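Local coordinates for uncharacterized metalloprotein (Deinococcus radiodurans, PDB 3GG7) that is an uncharacterized manganese-binding protein of the TatD family, probably a metal-dependent hydrolase acting on ester bonds, at residues D11-P16 and A206-D211; A45-A48 and H52-T55; H108-C113 and P140-P145; L147-G152 and P171-T176. All coordinates share one frame; numbering follows the deposited sequence.

Interaction 1 (D11-P16 and A206-D211); sequences DLYPDP and AALPWD
Tyr-13 carries this contact almost alone, pushing the far end of its ring against the carbonyl of Ala-207 and the side chains of Leu-208 and Pro-209. Its hydroxyl gives a short hydrogen bond to a main-chain carbonyl, with OH of Tyr-13 2.6 Å from O of Ala-207. That acceptor lies at the edge of the ring, in its plane, while seen from the carbonyl the donor is tilted 24° out of the carbonyl plane and the C=O...OH angle is 134°. The ring reaches across because CG of Tyr-13 stands anti to its own carbonyl carbon, chi1 -73°, on a CB that already points at the other segment.

Apolar contacts flank the bond. A single branch of Leu-208 comes in, CD2 lying 3.6 Å from CE1 of Tyr-13, and the two side chains run obliquely to one another. From the next residue, CD of Pro-209 sits 3.6 Å from OH of Tyr-13. Leu-208 is itself steadied within its loop: its N donates to OD2 of Asp-211 at 2.9 Å, meeting the carboxylate from above its plane, and its CB rests over the centre of one face of the Trp-210 ring. A phenylalanine in place of Tyr-13 would probably leave the carbonyl of Ala-207 without this donor and the two loops joined by packing alone.

Asp-15 caps the start of helix 16-25, whose Val-19 touches both Tyr-13 and Pro-209; Val-8 of strand 4-8 also packs on both, so the contact lies between that first strand and helix and the loop leading into helix 212-223.

Interaction 2 (A45-A48 and H52-T55); sequences ALAA and HVWT
The return from helix 40-44 into strand 53-55, an alpha-to-beta connection of the barrel, folds back on itself here, and Ala-47 meets the strand the chain is about to enter. The methyl of Ala-47 points at the strand, where its CB lies 3.4 Å from the carbonyl O of Val-53 and 3.7 Å from CG1 of the same residue. Val-53 offers that branch because CG1 is anti to its backbone N, chi1 177°, which sets it beside the carbonyl carbon; one methyl of Ala-47 can then touch both the branch and the carbonyl oxygen. Two residues on, and on the same side of the strand, Thr-55 presents its hydroxyl, with OG1 3.8 Å from CB of Ala-47. The alternation of the strand decides who takes part: Val-53 and Thr-55 face the turn, and Trp-54 between them points away.

Inside the turn, N of Ala-48 bonds to O of Ala-45 at 3.2 Å, and the O of Leu-46 accepts from NH1 of Arg-50, so the turn has backbone and side-chain bonds of its own. Leu-46 itself turns to Leu-10 and to Pro-16 and Val-17 of helix 16-25, while Thr-55 packs on Trp-40, Thr-43 and Leu-44 of helix 40-44. The contact closes the helix-to-strand return of the beta-alpha-beta unit that joins strand 29-32 through helix 40-44 to the parallel strand 53-55, as expected in the TIM-barrel fold of this family.

Interaction 3 (H108-C113 and P140-P145); sequences HILRRC and PRSGTP
Leu-110, the first residue of segment 108-113 to touch the other side, meets Ser-142 with both its backbone and its side chain. Its carbonyl O is 3.5 Å from CB of Ser-142, and its CD2 branch reaches over to lie 3.8 Å from OG of Ser-142. With CG of Leu-110 anti to its carbonyl carbon, chi1 -65°, the side chain leans so that CD2, the branch that is not anti to CA, meets the serine.

One turn further along the helix comes Cys-113, whose CB points toward the other segment. There the approach is a carbon against a carbonyl: CB of Cys-113 lies 3.3 Å from O of Ser-142. The two CA atoms, Cys-113 and Ser-142, are 4.9 Å apart, consistent with the small side chains found at both positions.

Ser-142 thus touches both helix residues, its CB meeting Leu-110 and its carbonyl meeting Cys-113. Its hydroxyl is turned between the backbone N and the carbonyl carbon, chi1 55°, and is engaged nearby, bonded to O of Asn-139, so Leu-110 meets a polar atom that already has a partner. The next residue, Gly-143, has backbone angles at which a side chain would run into the preceding carbonyl; glycine lets the chain swing from the turn into the strand.

Helix 99-115 here lies against the sheet: Leu-110 and Cys-113 both pack on Leu-121 of strand 119-124, Cys-113 also reaches Val-84 of strand 83-88, and Ser-142 pairs through its backbone with Arg-119 just before strand 143-148 sets off beside 119-124.

Interaction 4 (L147-G152 and P171-T176); sequences LHWYSG and PTMVRT
Trp-149 and Met-173 make the heart of this contact, with CD1 of the indole 3.8 Å from CG of Met-173. The sulfur follows in a Met-aromatic contact: SD of Met-173 lies 4.9 Å from the centroid of the five-membered ring of Trp-149, 59° off the ring normal. The methionine then bends at its last torsion, chi3 70°, which carries CE to 3.3 Å from the carbonyl O of Tyr-150. Farther along the same side of the indole, from NE1 to CZ2, Thr-172 crosses nearly at right angles. Its OG1 is 3.1 Å from NE1 of Trp-149 and equally near CZ2, but the angle at NE1 is too poor for a hydrogen bond, so this pair counts as packing.

The ring is placed by its first torsion, CG anti to the backbone N at chi1 -165°. Strand 143-148 ends just before it at His-148, predicted to bind a second divalent metal; its ring stacks on His-7, a manganese ligand. An alanine at Trp-149 would probably open a gap beside Met-173 and Thr-172 and leave the methionine sulfur without its aromatic partner.

The indole lies about 7 Å from the manganese ion and about 4 Å from the side chain of its ligand Asp-196. With no hydrogen bond between the segments, dispersion and the sulfur-ring contact probably do most to join helix 171-174 to the rim of the metal site.

How the interactions relate
From the N terminus, the loop after strand 4-8 opens interaction 1, which closes only at 206-211 near the C-terminal helices; the other three contacts all fall within that span. Interaction 2 is the most local, closing a short turn between helix 40-44 and strand 53-55, and it touches interaction 1 where CB of Pro-16 lies 3.7 Å from CD1 of Leu-46. Interactions 3 and 4 follow in series, without crossing. They share strand 143-148: interaction 3 ties the turn leading into it to helix 99-115, and interaction 4 ties its end, beside the metal site, to helix 171-174. Their centres lie about 23 Å apart, on opposite sides of the chain's centre.

Interaction 1 (D11-P16 and A206-D211)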
loop_
_atom_site.group_PDB
_atom_site.type_symbol
_atom_site.label_atom_id
_atom_site.label_comp_id
_atom_site.label_asym_id
_atom_site.label_seq_id
_atom_site.Cartn_x
_atom_site.Cartn_y
_atom_site.Cartn_z
ATOM N N ASP A 11 -11.555 -1.446 -6.556
ATOM C CA ASP A 11 -12.761 -2.264 -6.424
ATOM C C ASP A 11 -13.792 -1.682 -5.438
ATOM O O ASP A 11 -14.869 -2.262 -5.253
ATOM C CB ASP A 11 -12.409 -3.739 -6.138
ATOM C CG ASP A 11 -11.752 -3.953 -4.791
ATOM O OD1 ASP A 11 -11.697 -3.005 -3.963
ATOM O OD2 ASP A 11 -11.275 -5.112 -4.584
ATOM N N LEU A 12 -13.490 -0.542 -4.824
ATOM C CA LEU A 12 -14.395 0.083 -3.875
ATOM C C LEU A 12 -15.061 1.340 -4.447
ATOM O O LEU A 12 -15.847 1.973 -3.743
ATOM C CB LEU A 12 -13.666 0.408 -2.573
ATOM C CG LEU A 12 -13.144 -0.787 -1.772
ATOM C CD1 LEU A 12 -12.491 -0.337 -0.454
ATOM C CD2 LEU A 12 -14.264 -1.827 -1.510
ATOM N N TYR A 13 -14.754 1.682 -5.697
ATOM C CA TYR A 13 -15.430 2.800 -6.383
ATOM C C TYR A 13 -16.807 2.352 -6.867
ATOM O O TYR A 13 -17.030 1.176 -7.124
ATOM C CB TYR A 13 -14.602 3.302 -7.556
ATOM C CG TYR A 13 -13.387 4.080 -7.160
ATOM C CD1 TYR A 13 -13.468 5.428 -6.838
ATOM C CD2 TYR A 13 -12.152 3.465 -7.073
ATOM C CE1 TYR A 13 -12.342 6.156 -6.463
ATOM C CE2 TYR A 13 -11.008 4.191 -6.700
ATOM C CZ TYR A 13 -11.093 5.525 -6.412
ATOM O OH TYR A 13 -9.914 6.163 -6.028
ATOM N N PRO A 14 -17.742 3.308 -7.030
ATOM C CA PRO A 14 -19.014 2.878 -7.605
ATOM C C PRO A 14 -18.942 2.253 -9.005
ATOM O O PRO A 14 -19.714 1.323 -9.291
ATOM C CB PRO A 14 -19.829 4.171 -7.638
ATOM C CG PRO A 14 -19.326 4.957 -6.511
ATOM C CD PRO A 14 -17.837 4.635 -6.384
ATOM N N ASP A 15 -17.989 2.699 -9.835
ATOM C CA ASP A 15 -17.780 2.164 -11.180
ATOM C C ASP A 15 -16.285 1.847 -11.355
ATOM O O ASP A 15 -15.554 2.648 -11.938
ATOM C CB ASP A 15 -18.251 3.201 -12.219
ATOM C CG ASP A 15 -18.252 2.680 -13.641
ATOM O OD1 ASP A 15 -17.599 1.665 -13.962
ATOM O OD2 ASP A 15 -18.882 3.348 -14.495
ATOM N N PRO A 16 -15.844 0.688 -10.827
ATOM C CA PRO A 16 -14.395 0.373 -10.911
ATOM C C PRO A 16 -13.820 0.320 -12.304
ATOM O O PRO A 16 -12.665 0.718 -12.526
ATOM C CB PRO A 16 -14.306 -1.000 -10.240
ATOM C CG PRO A 16 -15.416 -0.971 -9.239
ATOM C CD PRO A 16 -16.550 -0.267 -9.956
ATOM N N ALA A 206 -14.169 11.673 -2.428
ATOM C CA ALA A 206 -13.248 10.531 -2.514
ATOM C C ALA A 206 -12.132 10.816 -3.520
ATOM O O ALA A 206 -12.400 11.301 -4.630
ATOM C CB ALA A 206 -13.997 9.293 -2.912
ATOM N N ALA A 207 -10.898 10.541 -3.132
ATOM C CA ALA A 207 -9.754 10.636 -4.039
ATOM C C ALA A 207 -9.837 9.664 -5.204
ATOM O O ALA A 207 -10.373 8.545 -5.064
ATOM C CB ALA A 207 -8.470 10.401 -3.297
ATOM N N LEU A 208 -9.353 10.132 -6.353
ATOM C CA LEU A 208 -9.137 9.313 -7.547
ATOM C C LEU A 208 -7.650 9.147 -7.772
ATOM O O LEU A 208 -6.847 9.968 -7.308
ATOM C CB LEU A 208 -9.767 9.987 -8.775
ATOM C CG LEU A 208 -11.286 9.995 -8.753
ATOM C CD1 LEU A 208 -11.755 11.066 -9.749
ATOM C CD2 LEU A 208 -11.818 8.588 -9.085
ATOM N N PRO A 209 -7.239 8.088 -8.497
ATOM C CA PRO A 209 -5.803 7.827 -8.669
ATOM C C PRO A 209 -4.996 8.997 -9.217
ATOM O O PRO A 209 -3.841 9.205 -8.808
ATOM C CB PRO A 209 -5.768 6.624 -9.618
ATOM C CG PRO A 209 -7.058 5.937 -9.383
ATOM C CD PRO A 209 -8.067 7.008 -9.049
ATOM N N TRP A 210 -5.584 9.774 -10.108
ATOM C CA TRP A 210 -4.844 10.845 -10.724
ATOM C C TRP A 210 -4.682 12.062 -9.796
ATOM O O TRP A 210 -3.943 12.996 -10.119
ATOM C CB TRP A 210 -5.412 11.209 -12.112
ATOM C CG TRP A 210 -6.895 11.264 -12.235
ATOM C CD1 TRP A 210 -7.679 12.381 -12.197
ATOM C CD2 TRP A 210 -7.779 10.165 -12.457
ATOM N NE1 TRP A 210 -8.984 12.044 -12.377
ATOM C CE2 TRP A 210 -9.084 10.688 -12.542
ATOM C CE3 TRP A 210 -7.600 8.782 -12.596
ATOM C CZ2 TRP A 210 -10.204 9.874 -12.740
ATOM C CZ3 TRP A 210 -8.704 7.980 -12.796
ATOM C CH2 TRP A 210 -9.994 8.520 -12.857
ATOM N N ASP A 211 -5.283 12.019 -8.600
ATOM C CA ASP A 211 -5.003 13.022 -7.574
ATOM C C ASP A 211 -3.586 12.848 -7.032
ATOM O O ASP A 211 -3.101 13.671 -6.231
ATOM C CB ASP A 211 -5.980 12.906 -6.390
ATOM C CG ASP A 211 -7.385 13.352 -6.708
ATOM O OD1 ASP A 211 -7.573 14.284 -7.524
ATOM O OD2 ASP A 211 -8.332 12.785 -6.126
#

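Interaction 2 (A45-A48 and H52-T55)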
loop_
_atom_site.group_PDB
_atom_site.type_symbol
_atom_site.label_atom_id
_atom_site.label_comp_id
_atom_site.label_asym_id
_atom_site.label_seq_id
_atom_site.Cartn_x
_atom_site.Cartn_y
_atom_site.Cartn_z
ATOM N N ALA A 45 -10.045 -9.107 -12.515
ATOM C CA ALA A 45 -10.708 -8.892 -13.813
ATOM C C ALA A 45 -10.650 -7.462 -14.315
ATOM O O ALA A 45 -10.701 -7.248 -15.520
ATOM C CB ALA A 45 -12.146 -9.344 -13.727
ATOM N N LEU A 46 -10.532 -6.491 -13.417
ATOM C CA LEU A 46 -10.390 -5.082 -13.818
ATOM C C LEU A 46 -9.107 -4.848 -14.606
ATOM O O LEU A 46 -8.972 -3.853 -15.330
ATOM C CB LEU A 46 -10.426 -4.132 -12.609
ATOM C CG LEU A 46 -11.648 -4.182 -11.724
ATOM C CD1 LEU A 46 -11.449 -3.417 -10.450
ATOM C CD2 LEU A 46 -12.872 -3.653 -12.491
ATOM N N ALA A 47 -8.118 -5.704 -14.395
ATOM C CA ALA A 47 -6.859 -5.555 -15.073
ATOM C C ALA A 47 -6.763 -6.220 -16.446
ATOM O O ALA A 47 -5.751 -6.038 -17.123
ATOM C CB ALA A 47 -5.736 -6.090 -14.170
ATOM N N ALA A 48 -7.753 -7.017 -16.854
ATOM C CA ALA A 48 -7.666 -7.718 -18.147
ATOM C C ALA A 48 -7.573 -6.714 -19.275
ATOM O O ALA A 48 -8.423 -5.841 -19.400
ATOM C CB ALA A 48 -8.869 -8.647 -18.346
ATOM N N HIS A 52 -1.456 -1.222 -17.005
ATOM C CA HIS A 52 -1.147 -0.308 -15.891
ATOM C C HIS A 52 -1.854 -0.656 -14.616
ATOM O O HIS A 52 -1.598 -0.010 -13.599
ATOM C CB HIS A 52 -1.486 1.120 -16.264
ATOM C CG HIS A 52 -0.554 1.680 -17.290
ATOM N ND1 HIS A 52 -0.760 1.510 -18.642
ATOM C CD2 HIS A 52 0.647 2.285 -17.156
ATOM C CE1 HIS A 52 0.262 2.040 -19.294
ATOM N NE2 HIS A 52 1.119 2.530 -18.421
ATOM N N VAL A 53 -2.710 -1.667 -14.620
ATOM C CA VAL A 53 -3.439 -2.058 -13.416
ATOM C C VAL A 53 -2.767 -3.315 -12.849
ATOM O O VAL A 53 -2.845 -4.384 -13.451
ATOM C CB VAL A 53 -4.925 -2.370 -13.731
ATOM C CG1 VAL A 53 -5.641 -2.845 -12.465
ATOM C CG2 VAL A 53 -5.641 -1.118 -14.310
ATOM N N TRP A 54 -2.089 -3.170 -11.713
ATOM C CA TRP A 54 -1.331 -4.253 -11.081
ATOM C C TRP A 54 -2.071 -4.635 -9.810
ATOM O O TRP A 54 -2.143 -3.849 -8.852
ATOM C CB TRP A 54 0.071 -3.749 -10.724
ATOM C CG TRP A 54 0.906 -3.257 -11.883
ATOM C CD1 TRP A 54 0.587 -3.273 -13.220
ATOM C CD2 TRP A 54 2.236 -2.706 -11.800
ATOM N NE1 TRP A 54 1.635 -2.765 -13.953
ATOM C CE2 TRP A 54 2.650 -2.404 -13.106
ATOM C CE3 TRP A 54 3.104 -2.437 -10.735
ATOM C CZ2 TRP A 54 3.894 -1.830 -13.389
ATOM C CZ3 TRP A 54 4.340 -1.888 -11.019
ATOM C CH2 TRP A 54 4.722 -1.599 -12.347
ATOM N N THR A 55 -2.614 -5.843 -9.779
ATOM C CA THR A 55 -3.533 -6.235 -8.711
ATOM C C THR A 55 -2.779 -6.974 -7.586
ATOM O O THR A 55 -1.923 -7.860 -7.838
ATOM C CB THR A 55 -4.659 -7.119 -9.256
ATOM O OG1 THR A 55 -5.181 -6.580 -10.481
ATOM C CG2 THR A 55 -5.799 -7.274 -8.230
#

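Interaction 3 (H108-C113 and P140-P145)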
loop_
_atom_site.group_PDB
_atom_site.type_symbol
_atom_site.label_atom_id
_atom_site.label_comp_id
_atom_site.label_asym_id
_atom_site.label_seq_id
_atom_site.Cartn_x
_atom_site.Cartn_y
_atom_site.Cartn_z
ATOM N N HIS A 108 0.112 -15.308 9.479
ATOM C CA HIS A 108 -0.159 -16.334 8.451
ATOM C C HIS A 108 0.260 -15.818 7.071
ATOM O O HIS A 108 0.933 -16.513 6.302
ATOM C CB HIS A 108 -1.644 -16.737 8.452
ATOM C CG HIS A 108 -2.055 -17.607 7.302
ATOM N ND1 HIS A 108 -2.084 -18.990 7.376
ATOM C CD2 HIS A 108 -2.498 -17.288 6.067
ATOM C CE1 HIS A 108 -2.515 -19.479 6.227
ATOM N NE2 HIS A 108 -2.768 -18.469 5.413
ATOM N N ILE A 109 -0.139 -14.579 6.772
ATOM C CA ILE A 109 0.133 -13.987 5.484
ATOM C C ILE A 109 1.640 -13.875 5.265
ATOM O O ILE A 109 2.128 -14.248 4.215
ATOM C CB ILE A 109 -0.593 -12.643 5.322
ATOM C CG1 ILE A 109 -2.076 -12.933 4.983
ATOM C CG2 ILE A 109 0.059 -11.807 4.242
ATOM C CD1 ILE A 109 -2.998 -11.736 4.946
ATOM N N LEU A 110 2.368 -13.386 6.260
ATOM C CA LEU A 110 3.812 -13.227 6.122
ATOM C C LEU A 110 4.494 -14.574 5.924
ATOM O O LEU A 110 5.355 -14.702 5.064
ATOM C CB LEU A 110 4.388 -12.494 7.327
ATOM C CG LEU A 110 3.932 -11.052 7.511
ATOM C CD1 LEU A 110 4.572 -10.450 8.740
ATOM C CD2 LEU A 110 4.272 -10.182 6.284
ATOM N N ARG A 111 4.051 -15.579 6.659
ATOM C CA ARG A 111 4.619 -16.912 6.508
ATOM C C ARG A 111 4.355 -17.506 5.114
ATOM O O ARG A 111 5.270 -18.068 4.501
ATOM C CB ARG A 111 4.120 -17.826 7.621
ATOM C CG ARG A 111 4.654 -17.440 8.995
ATOM C CD ARG A 111 4.662 -18.635 9.930
ATOM N NE ARG A 111 4.620 -18.270 11.347
ATOM C CZ ARG A 111 5.599 -17.665 12.028
ATOM N NH1 ARG A 111 6.743 -17.296 11.440
ATOM N NH2 ARG A 111 5.428 -17.412 13.324
ATOM N N ARG A 112 3.135 -17.336 4.588
ATOM C CA ARG A 112 2.807 -17.842 3.252
ATOM C C ARG A 112 3.597 -17.088 2.198
ATOM O O ARG A 112 4.074 -17.685 1.231
ATOM C CB ARG A 112 1.314 -17.748 2.958
ATOM C CG ARG A 112 0.434 -18.512 3.945
ATOM C CD ARG A 112 0.592 -20.024 3.843
ATOM N NE ARG A 112 1.797 -20.528 4.504
ATOM C CZ ARG A 112 1.969 -20.654 5.824
ATOM N NH1 ARG A 112 3.121 -21.135 6.290
ATOM N NH2 ARG A 112 1.020 -20.299 6.688
ATOM N N CYS A 113 3.800 -15.781 2.395
ATOM C CA CYS A 113 4.638 -15.011 1.479
ATOM C C CYS A 113 6.051 -15.596 1.460
ATOM O O CYS A 113 6.610 -15.823 0.402
ATOM C CB CYS A 113 4.697 -13.548 1.853
ATOM S SG CYS A 113 3.151 -12.656 1.454
ATOM N N PRO A 140 11.649 -11.757 8.038
ATOM C CA PRO A 140 12.379 -10.977 7.037
ATOM C C PRO A 140 12.343 -11.561 5.630
ATOM O O PRO A 140 12.559 -10.824 4.679
ATOM C CB PRO A 140 13.828 -10.971 7.571
ATOM C CG PRO A 140 13.912 -12.166 8.379
ATOM C CD PRO A 140 12.571 -12.364 9.011
ATOM N N ARG A 141 12.022 -12.841 5.484
ATOM C CA ARG A 141 11.972 -13.457 4.159
ATOM C C ARG A 141 10.584 -13.378 3.501
ATOM O O ARG A 141 10.378 -13.943 2.430
ATOM C CB ARG A 141 12.423 -14.910 4.248
ATOM C CG ARG A 141 13.881 -15.062 4.601
ATOM C CD ARG A 141 14.260 -16.511 4.591
ATOM N NE ARG A 141 15.623 -16.695 5.074
ATOM C CZ ARG A 141 15.964 -17.016 6.324
ATOM N NH1 ARG A 141 15.042 -17.209 7.267
ATOM N NH2 ARG A 141 17.251 -17.151 6.632
ATOM N N SER A 142 9.659 -12.649 4.128
ATOM C CA SER A 142 8.315 -12.458 3.561
ATOM C C SER A 142 8.323 -11.556 2.324
ATOM O O SER A 142 7.378 -11.576 1.517
ATOM C CB SER A 142 7.351 -11.904 4.610
ATOM O OG SER A 142 7.847 -10.721 5.181
ATOM N N GLY A 143 9.375 -10.766 2.173
ATOM C CA GLY A 143 9.582 -9.964 0.987
ATOM C C GLY A 143 9.906 -8.528 1.317
ATOM O O GLY A 143 10.572 -8.251 2.323
ATOM N N THR A 144 9.475 -7.607 0.455
ATOM C CA THR A 144 9.792 -6.183 0.576
ATOM C C THR A 144 8.587 -5.440 1.122
ATOM O O THR A 144 7.554 -5.379 0.442
ATOM C CB THR A 144 10.205 -5.554 -0.775
ATOM O OG1 THR A 144 11.327 -6.278 -1.282
ATOM C CG2 THR A 144 10.564 -4.041 -0.614
ATOM N N PRO A 145 8.680 -4.901 2.345
ATOM C CA PRO A 145 7.520 -4.265 2.956
ATOM C C PRO A 145 7.410 -2.805 2.619
ATOM O O PRO A 145 8.353 -2.029 2.833
ATOM C CB PRO A 145 7.769 -4.438 4.459
ATOM C CG PRO A 145 9.258 -4.560 4.616
ATOM C CD PRO A 145 9.815 -5.018 3.286
#

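Interaction 4 (L147-G152 and P171-T176)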
loop_
_atom_site.group_PDB
_atom_site.type_symbol
_atom_site.label_atom_id
_atom_site.label_comp_id
_atom_site.label_asym_id
_atom_site.label_seq_id
_atom_site.Cartn_x
_atom_site.Cartn_y
_atom_site.Cartn_z
ATOM N N LEU A 147 5.345 0.430 3.754
ATOM C CA LEU A 147 4.421 0.953 4.716
ATOM C C LEU A 147 3.599 2.018 4.043
ATOM O O LEU A 147 4.082 3.089 3.672
ATOM C CB LEU A 147 5.167 1.486 5.955
ATOM C CG LEU A 147 5.986 0.407 6.639
ATOM C CD1 LEU A 147 6.622 1.025 7.886
ATOM C CD2 LEU A 147 5.156 -0.784 7.026
ATOM N N HIS A 148 2.317 1.711 3.866
ATOM C CA HIS A 148 1.391 2.616 3.195
ATOM C C HIS A 148 0.818 3.621 4.213
ATOM O O HIS A 148 0.458 3.252 5.331
ATOM C CB HIS A 148 0.312 1.786 2.481
ATOM C CG HIS A 148 -1.090 2.108 2.885
ATOM N ND1 HIS A 148 -1.752 3.233 2.446
ATOM C CD2 HIS A 148 -1.972 1.428 3.659
ATOM C CE1 HIS A 148 -2.973 3.244 2.959
ATOM N NE2 HIS A 148 -3.124 2.165 3.702
ATOM N N TRP A 149 0.820 4.894 3.826
ATOM C CA TRP A 149 0.316 5.998 4.653
ATOM C C TRP A 149 0.811 5.896 6.102
ATOM O O TRP A 149 0.018 5.858 7.052
ATOM C CB TRP A 149 -1.216 6.035 4.598
ATOM C CG TRP A 149 -1.868 7.312 5.105
ATOM C CD1 TRP A 149 -1.300 8.315 5.865
ATOM C CD2 TRP A 149 -3.234 7.701 4.894
ATOM N NE1 TRP A 149 -2.236 9.281 6.138
ATOM C CE2 TRP A 149 -3.427 8.933 5.560
ATOM C CE3 TRP A 149 -4.319 7.114 4.215
ATOM C CZ2 TRP A 149 -4.654 9.598 5.557
ATOM C CZ3 TRP A 149 -5.540 7.771 4.223
ATOM C CH2 TRP A 149 -5.695 9.006 4.887
ATOM N N TYR A 150 2.122 5.834 6.253
ATOM C CA TYR A 150 2.735 5.759 7.569
ATOM C C TYR A 150 2.399 7.006 8.405
ATOM O O TYR A 150 2.554 8.133 7.943
ATOM C CB TYR A 150 4.246 5.564 7.436
ATOM C CG TYR A 150 4.919 5.464 8.767
ATOM C CD1 TYR A 150 4.987 4.260 9.437
ATOM C CD2 TYR A 150 5.409 6.625 9.408
ATOM C CE1 TYR A 150 5.566 4.181 10.728
ATOM C CE2 TYR A 150 5.976 6.551 10.662
ATOM C CZ TYR A 150 6.049 5.341 11.315
ATOM O OH TYR A 150 6.607 5.275 12.571
ATOM N N SER A 151 1.916 6.789 9.631
ATOM C CA SER A 151 1.486 7.894 10.502
ATOM C C SER A 151 1.961 7.706 11.943
ATOM O O SER A 151 1.382 8.289 12.873
ATOM C CB SER A 151 -0.037 8.078 10.447
ATOM O OG SER A 151 -0.733 7.027 11.086
ATOM N N GLY A 152 2.995 6.899 12.125
ATOM C CA GLY A 152 3.576 6.653 13.435
ATOM C C GLY A 152 4.625 7.696 13.766
ATOM O O GLY A 152 4.713 8.746 13.121
ATOM N N PRO A 171 -1.674 12.216 -0.284
ATOM C CA PRO A 171 -1.979 13.649 -0.212
ATOM C C PRO A 171 -1.940 14.264 1.187
ATOM O O PRO A 171 -1.499 15.411 1.339
ATOM C CB PRO A 171 -3.398 13.715 -0.768
ATOM C CG PRO A 171 -3.459 12.566 -1.750
ATOM C CD PRO A 171 -2.677 11.478 -1.074
ATOM N N THR A 172 -2.394 13.534 2.202
ATOM C CA THR A 172 -2.459 14.109 3.552
ATOM C C THR A 172 -1.048 14.279 4.114
ATOM O O THR A 172 -0.750 15.288 4.753
ATOM C CB THR A 172 -3.349 13.283 4.515
ATOM O OG1 THR A 172 -2.788 11.982 4.721
ATOM C CG2 THR A 172 -4.754 13.142 3.973
ATOM N N MET A 173 -0.168 13.325 3.834
ATOM C CA MET A 173 1.202 13.363 4.337
ATOM C C MET A 173 2.024 14.544 3.808
ATOM O O MET A 173 2.820 15.118 4.557
ATOM C CB MET A 173 1.923 12.046 4.040
ATOM C CG MET A 173 1.381 10.861 4.840
ATOM S SD MET A 173 2.278 9.328 4.549
ATOM C CE MET A 173 3.877 9.663 5.335
ATOM N N VAL A 174 1.859 14.903 2.538
ATOM C CA VAL A 174 2.645 16.000 1.965
ATOM C C VAL A 174 2.116 17.388 2.341
ATOM O O VAL A 174 2.820 18.376 2.132
ATOM C CB VAL A 174 2.769 15.926 0.419
ATOM C CG1 VAL A 174 3.426 14.620 -0.006
ATOM C CG2 VAL A 174 1.416 16.149 -0.253
ATOM N N ARG A 175 0.907 17.447 2.897
ATOM C CA ARG A 175 0.225 18.707 3.240
ATOM C C ARG A 175 0.168 19.002 4.749
ATOM O O ARG A 175 -0.476 19.981 5.160
ATOM C CB ARG A 175 -1.206 18.683 2.678
ATOM N N THR A 176 0.802 18.166 5.577
ATOM C CA THR A 176 0.815 18.364 7.035
ATOM C C THR A 176 2.241 18.492 7.565
ATOM O O THR A 176 3.185 17.981 6.959
ATOM C CB THR A 176 0.094 17.216 7.799
ATOM O OG1 THR A 176 0.765 15.965 7.571
ATOM C CG2 THR A 176 -1.367 17.109 7.374
#